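Local coordinates for protein salmonella plasmid virulence: SpvB (Salmonella typhimurium, PDB 6P0X) that is the N-terminal domain of a secreted Salmonella virulence toxin that probably ADP-ribosylates actin on arginine, the role of this domain itself being unknown, at residues L32-S37 / V47-A52; L187-D192 / N262-R267; Y216-P221 / V235-T240; S307-E312 / C323-L328. All blocks are in the same frame, centred on the assembly; numbering follows the deposited sequence.

Contact 1. Residues L32-S37 / V47-A52. With AKR (acrylic acid), chain D; GOL (glycerol), chain F.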
# COMPACT_ATOMS: atom_id res chain seq x y z
N LEU A 32 0.11 11.32 3.53
CA LEU A 32 1.28 10.77 2.85
C LEU A 32 2.14 11.91 2.33
O LEU A 32 1.63 12.95 1.91
CB LEU A 32 0.89 9.85 1.69
CG LEU A 32 0.26 8.50 2.02
CD1 LEU A 32 -0.14 7.79 0.74
CD2 LEU A 32 1.24 7.65 2.83
N ALA A 33 3.45 11.69 2.34
CA ALA A 33 4.39 12.67 1.82
C ALA A 33 5.63 11.94 1.35
O ALA A 33 5.89 10.80 1.74
CB ALA A 33 4.74 13.72 2.88
N LEU A 34 6.40 12.61 0.50
CA LEU A 34 7.69 12.09 0.06
C LEU A 34 8.74 12.49 1.08
O LEU A 34 8.80 13.65 1.50
CB LEU A 34 8.03 12.62 -1.33
CG LEU A 34 7.47 11.75 -2.45
CD1 LEU A 34 7.50 12.49 -3.79
CD2 LEU A 34 8.27 10.46 -2.53
N HIS A 35 9.56 11.53 1.51
CA HIS A 35 10.59 11.78 2.50
C HIS A 35 11.95 11.42 1.92
O HIS A 35 12.08 10.41 1.21
CB HIS A 35 10.34 10.98 3.78
CG HIS A 35 9.12 11.41 4.52
ND1 HIS A 35 8.93 12.70 4.97
CD2 HIS A 35 8.02 10.71 4.91
CE1 HIS A 35 7.77 12.78 5.59
NE2 HIS A 35 7.20 11.59 5.57
N TYR A 36 12.95 12.25 2.20
CA TYR A 36 14.31 11.99 1.76
C TYR A 36 15.19 11.65 2.96
O TYR A 36 15.17 12.36 3.97
CB TYR A 36 14.90 13.19 1.02
CG TYR A 36 16.35 12.99 0.63
CD1 TYR A 36 16.69 12.24 -0.49
CD2 TYR A 36 17.38 13.53 1.40
CE1 TYR A 36 18.01 12.04 -0.85
CE2 TYR A 36 18.71 13.33 1.05
CZ TYR A 36 19.02 12.59 -0.08
OH TYR A 36 20.33 12.39 -0.45
N SER A 37 15.95 10.57 2.84
CA SER A 37 16.95 10.19 3.83
C SER A 37 18.25 9.90 3.10
O SER A 37 18.27 9.12 2.14
CB SER A 37 16.50 8.97 4.63
OG SER A 37 17.47 8.61 5.60
N VAL A 47 16.86 6.64 -5.52
CA VAL A 47 17.68 6.53 -4.32
C VAL A 47 17.32 7.64 -3.34
O VAL A 47 17.19 8.81 -3.72
CB VAL A 47 19.17 6.56 -4.70
CG1 VAL A 47 20.04 6.65 -3.45
CG2 VAL A 47 19.53 5.34 -5.52
N GLY A 48 17.16 7.27 -2.07
CA GLY A 48 17.01 8.23 -0.99
C GLY A 48 15.59 8.68 -0.69
O GLY A 48 15.31 9.07 0.44
N TRP A 49 14.71 8.66 -1.68
CA TRP A 49 13.34 9.10 -1.49
C TRP A 49 12.41 7.91 -1.29
O TRP A 49 12.61 6.84 -1.86
CB TRP A 49 12.85 9.93 -2.68
CG TRP A 49 13.44 11.30 -2.75
CD1 TRP A 49 14.55 11.68 -3.44
CD2 TRP A 49 12.94 12.48 -2.12
NE1 TRP A 49 14.78 13.02 -3.27
CE2 TRP A 49 13.80 13.54 -2.47
CE3 TRP A 49 11.85 12.75 -1.29
CZ2 TRP A 49 13.61 14.85 -2.02
CZ3 TRP A 49 11.65 14.05 -0.84
CH2 TRP A 49 12.53 15.08 -1.21
N SER A 50 11.37 8.12 -0.48
CA SER A 50 10.40 7.07 -0.21
C SER A 50 9.06 7.68 0.14
O SER A 50 8.97 8.77 0.71
CB SER A 50 10.86 6.15 0.93
OG SER A 50 11.07 6.90 2.11
N CYS A 51 8.00 6.95 -0.22
CA CYS A 51 6.63 7.28 0.17
C CYS A 51 5.87 5.95 0.22
O CYS A 51 5.36 5.47 -0.80
CB CYS A 51 5.97 8.26 -0.79
SG CYS A 51 4.23 8.59 -0.40
N ALA A 52 5.85 5.34 1.39
CA ALA A 52 5.27 4.02 1.58
C ALA A 52 4.05 4.11 2.49
O ALA A 52 3.98 4.97 3.38
CB ALA A 52 6.29 3.03 2.16
CA AKR D . 3.96 -0.53 -1.58
CB AKR D . 4.96 -1.37 -1.69
C AKR D . 4.08 0.68 -0.66
O AKR D . 4.03 0.53 0.59
OXT AKR D . 4.23 1.83 -1.16
C1 GOL F . 6.39 7.13 4.37
O1 GOL F . 7.44 7.04 3.45
C2 GOL F . 5.51 8.33 3.95
O2 GOL F . 4.58 7.99 2.98
C3 GOL F . 4.84 8.83 5.25
O3 GOL F . 4.04 9.92 4.90

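Contact 2. Residues L187-D192 / N262-R267. With GOL (glycerol), chain G.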
# COMPACT_ATOMS: atom_id res chain seq x y z
N LEU A 187 -0.88 -1.87 -7.76
CA LEU A 187 -0.65 -2.51 -9.05
C LEU A 187 0.49 -3.52 -8.92
O LEU A 187 1.53 -3.21 -8.32
CB LEU A 187 -0.31 -1.48 -10.12
CG LEU A 187 -1.45 -0.54 -10.53
CD1 LEU A 187 -0.92 0.58 -11.40
CD2 LEU A 187 -2.54 -1.33 -11.24
N ALA A 188 0.30 -4.70 -9.49
CA ALA A 188 1.34 -5.72 -9.52
C ALA A 188 2.34 -5.42 -10.64
O ALA A 188 1.95 -5.03 -11.74
CB ALA A 188 0.73 -7.10 -9.73
N GLU A 189 3.62 -5.62 -10.34
CA GLU A 189 4.65 -5.44 -11.35
C GLU A 189 4.47 -6.47 -12.47
O GLU A 189 3.99 -7.58 -12.24
CB GLU A 189 6.03 -5.56 -10.72
CG GLU A 189 7.21 -5.46 -11.69
CD GLU A 189 7.39 -4.07 -12.27
OE1 GLU A 189 8.21 -3.31 -11.72
OE2 GLU A 189 6.71 -3.75 -13.26
N ASN A 190 4.83 -6.08 -13.68
CA ASN A 190 4.74 -6.97 -14.84
C ASN A 190 5.92 -6.68 -15.76
O ASN A 190 6.89 -6.01 -15.37
CB ASN A 190 3.37 -6.83 -15.52
CG ASN A 190 3.08 -5.40 -15.97
OD1 ASN A 190 3.96 -4.69 -16.44
ND2 ASN A 190 1.83 -4.99 -15.82
N GLY A 191 5.84 -7.16 -17.00
CA GLY A 191 6.94 -7.00 -17.93
C GLY A 191 6.70 -5.99 -19.04
O GLY A 191 7.42 -6.00 -20.04
N ASP A 192 5.71 -5.12 -18.86
CA ASP A 192 5.42 -4.11 -19.87
C ASP A 192 6.65 -3.26 -20.17
O ASP A 192 7.29 -2.75 -19.25
CB ASP A 192 4.27 -3.22 -19.41
CG ASP A 192 2.97 -3.97 -19.23
OD1 ASP A 192 2.91 -5.16 -19.63
OD2 ASP A 192 2.01 -3.38 -18.70
N ASN A 262 -1.79 4.11 -21.86
CA ASN A 262 -0.54 3.43 -22.19
C ASN A 262 -0.05 2.60 -21.01
O ASN A 262 -0.60 2.67 -19.90
CB ASN A 262 0.54 4.44 -22.59
CG ASN A 262 0.13 5.30 -23.77
OD1 ASN A 262 -0.48 6.36 -23.59
ND2 ASN A 262 0.45 4.86 -24.98
N SER A 263 1.00 1.83 -21.25
CA SER A 263 1.63 1.03 -20.22
C SER A 263 2.71 1.85 -19.52
O SER A 263 3.26 2.80 -20.08
CB SER A 263 2.22 -0.24 -20.82
OG SER A 263 3.19 0.06 -21.81
N TRP A 264 3.02 1.47 -18.28
CA TRP A 264 3.98 2.24 -17.51
C TRP A 264 5.39 2.06 -18.05
O TRP A 264 5.72 1.07 -18.69
CB TRP A 264 3.92 1.85 -16.02
CG TRP A 264 3.88 0.38 -15.70
CD1 TRP A 264 4.14 -0.67 -16.54
CD2 TRP A 264 3.55 -0.19 -14.43
NE1 TRP A 264 3.99 -1.86 -15.87
CE2 TRP A 264 3.63 -1.60 -14.57
CE3 TRP A 264 3.19 0.34 -13.19
CZ2 TRP A 264 3.36 -2.47 -13.52
CZ3 TRP A 264 2.93 -0.52 -12.14
CH2 TRP A 264 3.01 -1.91 -12.31
N LEU A 265 6.23 3.06 -17.78
CA LEU A 265 7.58 3.07 -18.31
C LEU A 265 8.47 2.08 -17.57
O LEU A 265 8.23 1.75 -16.41
CB LEU A 265 8.18 4.48 -18.21
CG LEU A 265 7.53 5.58 -19.05
CD1 LEU A 265 8.10 6.93 -18.68
CD2 LEU A 265 7.73 5.29 -20.53
N ALA A 266 9.52 1.63 -18.25
CA ALA A 266 10.53 0.77 -17.66
C ALA A 266 11.75 1.61 -17.33
O ALA A 266 12.26 2.33 -18.19
CB ALA A 266 10.91 -0.37 -18.61
N ARG A 267 12.21 1.53 -16.09
CA ARG A 267 13.31 2.36 -15.64
C ARG A 267 14.64 1.84 -16.17
O ARG A 267 14.77 0.69 -16.58
CB ARG A 267 13.35 2.43 -14.11
CG ARG A 267 13.54 1.08 -13.44
CD ARG A 267 13.23 1.15 -11.95
NE ARG A 267 14.21 1.94 -11.21
CZ ARG A 267 14.02 2.37 -9.97
NH1 ARG A 267 12.89 2.11 -9.34
NH2 ARG A 267 14.97 3.08 -9.37
C1 GOL G . -1.09 0.79 -16.27
O1 GOL G . -1.62 1.26 -15.07
C2 GOL G . 0.05 -0.18 -15.90
O2 GOL G . 0.78 -0.59 -17.02
C3 GOL G . -0.66 -1.36 -15.18
O3 GOL G . 0.23 -2.43 -15.16

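Contact 3. Residues Y216-P221 / V235-T240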
# COMPACT_ATOMS: atom_id res chain seq x y z
N TYR A 216 -10.83 8.21 -1.25
CA TYR A 216 -11.40 8.58 0.03
C TYR A 216 -12.53 9.57 -0.20
O TYR A 216 -12.83 9.95 -1.34
CB TYR A 216 -10.34 9.14 0.98
CG TYR A 216 -9.61 10.37 0.48
CD1 TYR A 216 -8.62 10.28 -0.49
CD2 TYR A 216 -9.90 11.63 1.00
CE1 TYR A 216 -7.95 11.40 -0.94
CE2 TYR A 216 -9.23 12.76 0.55
CZ TYR A 216 -8.26 12.64 -0.42
OH TYR A 216 -7.60 13.76 -0.87
N GLY A 217 -13.16 9.99 0.89
CA GLY A 217 -14.32 10.86 0.80
C GLY A 217 -15.52 10.14 0.24
O GLY A 217 -16.09 10.57 -0.77
N ASN A 218 -15.90 9.03 0.87
CA ASN A 218 -17.08 8.30 0.42
C ASN A 218 -18.32 9.16 0.56
O ASN A 218 -18.47 9.93 1.52
CB ASN A 218 -17.23 7.00 1.22
CG ASN A 218 -16.95 7.18 2.69
OD1 ASN A 218 -15.80 7.40 3.09
ND2 ASN A 218 -17.99 7.09 3.51
N ALA A 219 -19.22 9.04 -0.42
CA ALA A 219 -20.39 9.91 -0.48
C ALA A 219 -21.27 9.77 0.76
O ALA A 219 -21.69 10.76 1.36
CB ALA A 219 -21.19 9.61 -1.75
N THR A 220 -21.57 8.53 1.15
CA THR A 220 -22.41 8.30 2.31
C THR A 220 -21.67 7.49 3.37
O THR A 220 -20.91 6.58 3.03
CB THR A 220 -23.71 7.57 1.91
OG1 THR A 220 -23.38 6.34 1.24
CG2 THR A 220 -24.54 8.43 0.98
N PRO A 221 -21.88 7.80 4.65
CA PRO A 221 -21.14 7.10 5.70
C PRO A 221 -21.53 5.63 5.80
O PRO A 221 -22.68 5.25 5.58
CB PRO A 221 -21.54 7.86 6.98
CG PRO A 221 -22.05 9.18 6.50
CD PRO A 221 -22.69 8.91 5.18
N VAL A 235 -18.64 1.80 -4.09
CA VAL A 235 -19.15 3.04 -3.51
C VAL A 235 -18.68 4.22 -4.36
O VAL A 235 -17.77 4.10 -5.19
CB VAL A 235 -18.69 3.24 -2.05
CG1 VAL A 235 -19.04 2.03 -1.20
CG2 VAL A 235 -17.21 3.54 -2.00
N GLN A 236 -19.31 5.37 -4.15
CA GLN A 236 -18.95 6.59 -4.84
C GLN A 236 -17.89 7.33 -4.03
O GLN A 236 -18.14 7.73 -2.89
CB GLN A 236 -20.18 7.48 -5.05
CG GLN A 236 -19.85 8.88 -5.54
CD GLN A 236 -21.07 9.78 -5.59
OE1 GLN A 236 -22.18 9.35 -5.29
NE2 GLN A 236 -20.86 11.04 -5.96
N TRP A 237 -16.72 7.53 -4.63
CA TRP A 237 -15.65 8.30 -4.02
C TRP A 237 -15.64 9.71 -4.59
O TRP A 237 -15.87 9.90 -5.79
CB TRP A 237 -14.29 7.64 -4.25
CG TRP A 237 -14.19 6.23 -3.78
CD1 TRP A 237 -14.24 5.10 -4.54
CD2 TRP A 237 -14.00 5.79 -2.43
NE1 TRP A 237 -14.10 3.99 -3.76
CE2 TRP A 237 -13.95 4.38 -2.45
CE3 TRP A 237 -13.87 6.45 -1.20
CZ2 TRP A 237 -13.78 3.62 -1.30
CZ3 TRP A 237 -13.70 5.69 -0.05
CH2 TRP A 237 -13.65 4.29 -0.11
N LEU A 238 -15.37 10.69 -3.73
CA LEU A 238 -15.24 12.07 -4.16
C LEU A 238 -13.81 12.45 -4.51
O LEU A 238 -13.61 13.39 -5.30
CB LEU A 238 -15.77 13.02 -3.08
CG LEU A 238 -17.26 12.88 -2.77
CD1 LEU A 238 -17.70 13.94 -1.77
CD2 LEU A 238 -18.09 12.96 -4.04
N PHE A 239 -12.81 11.75 -3.96
CA PHE A 239 -11.41 12.13 -4.11
C PHE A 239 -10.57 10.92 -4.49
O PHE A 239 -10.77 9.83 -3.95
CB PHE A 239 -10.87 12.75 -2.81
CG PHE A 239 -11.74 13.83 -2.24
CD1 PHE A 239 -11.91 15.03 -2.92
CD2 PHE A 239 -12.40 13.66 -1.03
CE1 PHE A 239 -12.71 16.03 -2.39
CE2 PHE A 239 -13.20 14.65 -0.51
CZ PHE A 239 -13.36 15.84 -1.19
N THR A 240 -9.64 11.12 -5.42
CA THR A 240 -8.72 10.05 -5.83
C THR A 240 -7.32 10.62 -5.94
O THR A 240 -7.07 11.51 -6.76
CB THR A 240 -9.14 9.42 -7.16
OG1 THR A 240 -10.52 9.03 -7.09
CG2 THR A 240 -8.29 8.19 -7.44

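Contact 4. Residues S307-E312 / C323-L328. With AKR (acrylic acid), chain E.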
# COMPACT_ATOMS: atom_id res chain seq x y z
N SER A 307 -4.67 19.08 -9.26
CA SER A 307 -3.27 19.35 -8.98
C SER A 307 -2.42 18.21 -9.53
O SER A 307 -2.83 17.05 -9.50
CB SER A 307 -3.04 19.52 -7.47
OG SER A 307 -1.77 20.09 -7.21
N ARG A 308 -1.24 18.56 -10.04
CA ARG A 308 -0.32 17.60 -10.64
C ARG A 308 1.07 17.82 -10.08
O ARG A 308 1.73 18.80 -10.43
CB ARG A 308 -0.31 17.73 -12.17
CG ARG A 308 0.75 16.90 -12.87
CD ARG A 308 0.73 17.14 -14.37
NE ARG A 308 1.43 16.09 -15.10
CZ ARG A 308 1.68 16.12 -16.40
NH1 ARG A 308 1.28 17.15 -17.13
NH2 ARG A 308 2.33 15.12 -16.98
N LEU A 309 1.54 16.92 -9.21
CA LEU A 309 2.91 16.97 -8.74
C LEU A 309 3.76 16.18 -9.73
O LEU A 309 3.65 14.95 -9.81
CB LEU A 309 3.03 16.39 -7.33
CG LEU A 309 4.45 16.18 -6.81
CD1 LEU A 309 5.21 17.50 -6.73
CD2 LEU A 309 4.45 15.48 -5.45
N LEU A 310 4.59 16.89 -10.48
CA LEU A 310 5.45 16.32 -11.50
C LEU A 310 6.87 16.22 -10.96
O LEU A 310 7.42 17.20 -10.45
CB LEU A 310 5.44 17.15 -12.78
CG LEU A 310 6.10 16.49 -13.99
CD1 LEU A 310 5.54 15.10 -14.26
CD2 LEU A 310 5.98 17.37 -15.24
N LEU A 311 7.43 15.02 -11.07
CA LEU A 311 8.75 14.69 -10.58
C LEU A 311 9.70 14.53 -11.76
O LEU A 311 9.37 13.87 -12.75
CB LEU A 311 8.71 13.39 -9.77
CG LEU A 311 7.64 13.30 -8.68
CD1 LEU A 311 7.56 11.89 -8.11
CD2 LEU A 311 7.88 14.32 -7.57
N GLU A 312 10.87 15.15 -11.66
CA GLU A 312 11.93 15.03 -12.66
C GLU A 312 13.09 14.27 -12.03
O GLU A 312 13.53 14.61 -10.92
CB GLU A 312 12.39 16.40 -13.15
CG GLU A 312 11.27 17.28 -13.70
CD GLU A 312 11.78 18.62 -14.18
OE1 GLU A 312 12.79 18.65 -14.91
OE2 GLU A 312 11.16 19.65 -13.84
N CYS A 323 15.62 14.84 -9.12
CA CYS A 323 16.30 16.12 -9.23
C CYS A 323 15.37 17.32 -9.13
O CYS A 323 15.84 18.40 -8.74
CB CYS A 323 17.09 16.20 -10.54
SG CYS A 323 16.10 16.11 -12.05
N ALA A 324 14.09 17.18 -9.45
CA ALA A 324 13.21 18.35 -9.36
C ALA A 324 11.78 17.91 -9.12
O ALA A 324 11.41 16.76 -9.37
CB ALA A 324 13.30 19.22 -10.62
N ALA A 325 10.96 18.84 -8.62
CA ALA A 325 9.55 18.59 -8.41
C ALA A 325 8.79 19.91 -8.45
O ALA A 325 9.30 20.93 -7.97
CB ALA A 325 9.30 17.87 -7.09
N ARG A 326 7.59 19.88 -9.01
CA ARG A 326 6.73 21.06 -8.98
C ARG A 326 5.28 20.66 -9.20
O ARG A 326 5.00 19.61 -9.79
CB ARG A 326 7.15 22.11 -10.02
CG ARG A 326 7.66 21.50 -11.30
CD ARG A 326 6.86 21.96 -12.49
NE ARG A 326 7.38 21.38 -13.72
CZ ARG A 326 7.12 21.84 -14.94
NH1 ARG A 326 6.34 22.90 -15.09
NH2 ARG A 326 7.64 21.25 -16.00
N THR A 327 4.35 21.50 -8.73
CA THR A 327 2.93 21.21 -8.83
C THR A 327 2.30 22.14 -9.86
O THR A 327 2.24 23.36 -9.65
CB THR A 327 2.23 21.36 -7.48
OG1 THR A 327 2.46 22.68 -6.96
CG2 THR A 327 2.74 20.32 -6.50
N LEU A 328 1.84 21.56 -10.96
CA LEU A 328 1.15 22.27 -12.03
C LEU A 328 -0.36 22.21 -11.86
O LEU A 328 -0.92 21.27 -11.27
CB LEU A 328 1.53 21.68 -13.39
CG LEU A 328 3.01 21.58 -13.79
CD1 LEU A 328 3.61 20.27 -13.32
CD2 LEU A 328 3.20 21.75 -15.30
CA AKR E . 14.77 22.39 -13.93
CB AKR E . 15.63 23.39 -13.88
C AKR E . 13.31 22.64 -14.30
O AKR E . 12.39 22.38 -13.48
OXT AKR E . 13.03 23.12 -15.43

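Contact 1. Residues L32-S37 / V47-A52
Two strands of a small three-stranded antiparallel sheet meet here, with His35 and Ser50 as a hydrogen-bonded pair and Tyr36 and Trp49 as the non-hydrogen-bonded pair beside it. His35 N donates to Ser50 O at 2.9 Å, Ser50 N bonds back to His35 O, and Ser37 N to Gly48 O carries the pairing one step further. The indole of Trp49 dominates the side-chain contact. Its CG is set beside the backbone N (chi1 -73°), from where the indole turns a face to Tyr36 CB; that carbon stands over the centre of the six-membered ring, 3.5 Å from the centroid and only 4° off the normal, which defines a CH-pi contact. The two side chains cross at about a right angle; the phenol and the five-membered ring of Trp49 are inclined at 51°, an oblique pair in which Tyr36 CD1 comes within 3.5 Å of Trp49 NE1. Further along the phenol, Tyr36 CE1 lies 3.9 Å from Gly48 CA, against bare backbone. Leu34 meets two residues at once: its CB is 3.8 Å from Trp49 CE3, and its CD2 branch is 3.6 Å from Cys51 CB. At the other end a glycerol, probably from the crystallisation liquor, is held by Ala52, whose N donates to its O1 at 3.1 Å and whose O accepts from its O2. Cys51 and Ala52 also border an acrylic acid pocket, Ala52 CB being 3.7 Å from atom O of that ligand, which Thr53 N binds. With strand 16-19 on the other side of 33-36, the three consecutive strands form a beta meander whose last strand leads into this pocket.

Contact 2. Residues L187-D192 / N262-R267
This is a side-chain anchor between a strand end and a loop: Trp264, between strands 237-244 and 271-273, is inserted against Glu189 and the Asx turn Asn190-Asp192 that follow strand 181-188. The main evidence is one polar bond and a set of edge contacts. Trp264 NE1 donates to Asn190 OD1 at 2.9 Å with an N-H...O angle of 158°; the oxygen lies in the indole plane, while the amide and ring planes are 62° apart. The same OD1 accepts from Asp192 N at 3.0 Å, and the two donors arrive from opposite faces of the amide. That second bond makes the Asx turn, which fixes the acceptor that Trp264 uses. Asp192 CB lies 3.8 Å from Trp264 CD1, its side chain crossing the indole at about a right angle. Around the far rim, Ala188 O meets the ring edge near its plane, 3.3 Å from Trp264 CH2, and Leu187 CB lies 3.9 Å from Trp264 CZ3. Glu189 OE2 is 3.6 Å from Trp264 CZ2; this oxygen takes Asn190 N on its anti lone pair and forms a salt bridge with Arg284, whereas OE1 bonds to Tyr210 and His283. Over one indole face lies a glycerol, probably from the crystallisation liquor: its O3 is offset toward the rim, and its O2 accepts from Trp264 N at 3.3 Å. Arg284 ties both segments by further bonds to the carbonyls of Asn190, Asp192 and Leu265. The motif is an Asx turn at the end of strand 181-188, its side-chain oxygen shared with a tryptophan N-H from the 245-270 loop.

Contact 3. Residues Y216-P221 / V235-T240
Phe239 CB rests over one face of the Tyr216 ring, 3.5 Å from Tyr216 CZ and offset toward the rim, a CH-pi contact. The two rings are oblique, with planes 33° apart and centroids 5.2 Å from each other. Tyr216 CG, held between backbone N and carbonyl carbon (chi1 59°), starts the ring on the path that brings its face to Phe239 CB. The backbones of the pair are joined by Tyr216 N to Phe239 O at 3.1 Å and by the reverse bond, Phe239 N to Tyr216 O. On the other face of the sheet, Trp237 CE3 reaches 3.5 Å from Tyr216 CA, while Asn218 CB is 4.0 Å from Trp237 CZ3. Next along, Leu238 N bonds to Gly217 O from above the carbonyl plane, and Ala219 N bonds to Gln236 O.

The second shell holds these groups in place: Tyr216 OH bonds to Ser23 O, Asn218 OD1 to His181 N, and Phe239 meets His293 edge-to-face. Trp237 packs on His181 and Tyr183 of strand 181-188. The contact is an antiparallel strand pairing, 215-218 with 237-244, whose regular register is broken at Gly217, where phi is positive (70°), and at the corner at Leu238.

Contact 4. Residues S307-E312 / C323-L328
Leu309 and Leu311 both lean on the small side chain of Ala325. Leu309 CD1 is 4.1 Å from Ala325 CB, and Leu311 CD2 reaches the same CB at 3.9 Å. Thr327 fills the next place: its CG2 lies 3.8 Å from Leu309 CD1, the two side chains crossing obliquely. On the opposite face Leu328 is the bump, its CD1 set 3.7 Å from Leu310 CB. At the end of this face Ala324 leaves a shallow place that Glu312 overlies: with chi1 at -55°, Glu312 CG lies 4.2 Å from Ala324 CB, and the chain, extended beyond CG, carries OE2 to 3.0 Å from atom O of a bound acrylic acid.

The axes are 4.5 Å apart at 158°. Leu310 N to Arg326 O and its reverse mark the regular register, but Cys323 N and Ala324 N both donate to Glu312 O, which defines a classic beta bulge. Leu18 of strand 16-19 packs on Leu311 and Ala325, while Arg308, on the Leu310 face, bonds to Tyr330 and Gln288. The hairpin 304-314/321-328 thus continues the antiparallel array from strand 288-293, with 321-328 the last strand of the modelled chain.

Overall arrangement
From the N terminus, contact 1 closes first, pairing strands 33-36 and 49-50 across a nine-residue connection. Contact 2 opens much later, at the end of strand 181-188, and closes 69 residues on in the loop before strand 271-273; contact 3 nests inside that span, linking 215-218 with 237-244. Contact 4 follows in series as the last hairpin of the modelled chain. None of the loops cross. Contacts 2, 3 and 4 all reach one connected strand array, and 181-188 neighbours 215-218. Contact 1 lies on a separate small sheet, yet it touches contact 4 directly: Leu34 CD1 is 4.2 Å from Leu311 CD2, so the meander packs on the hairpin.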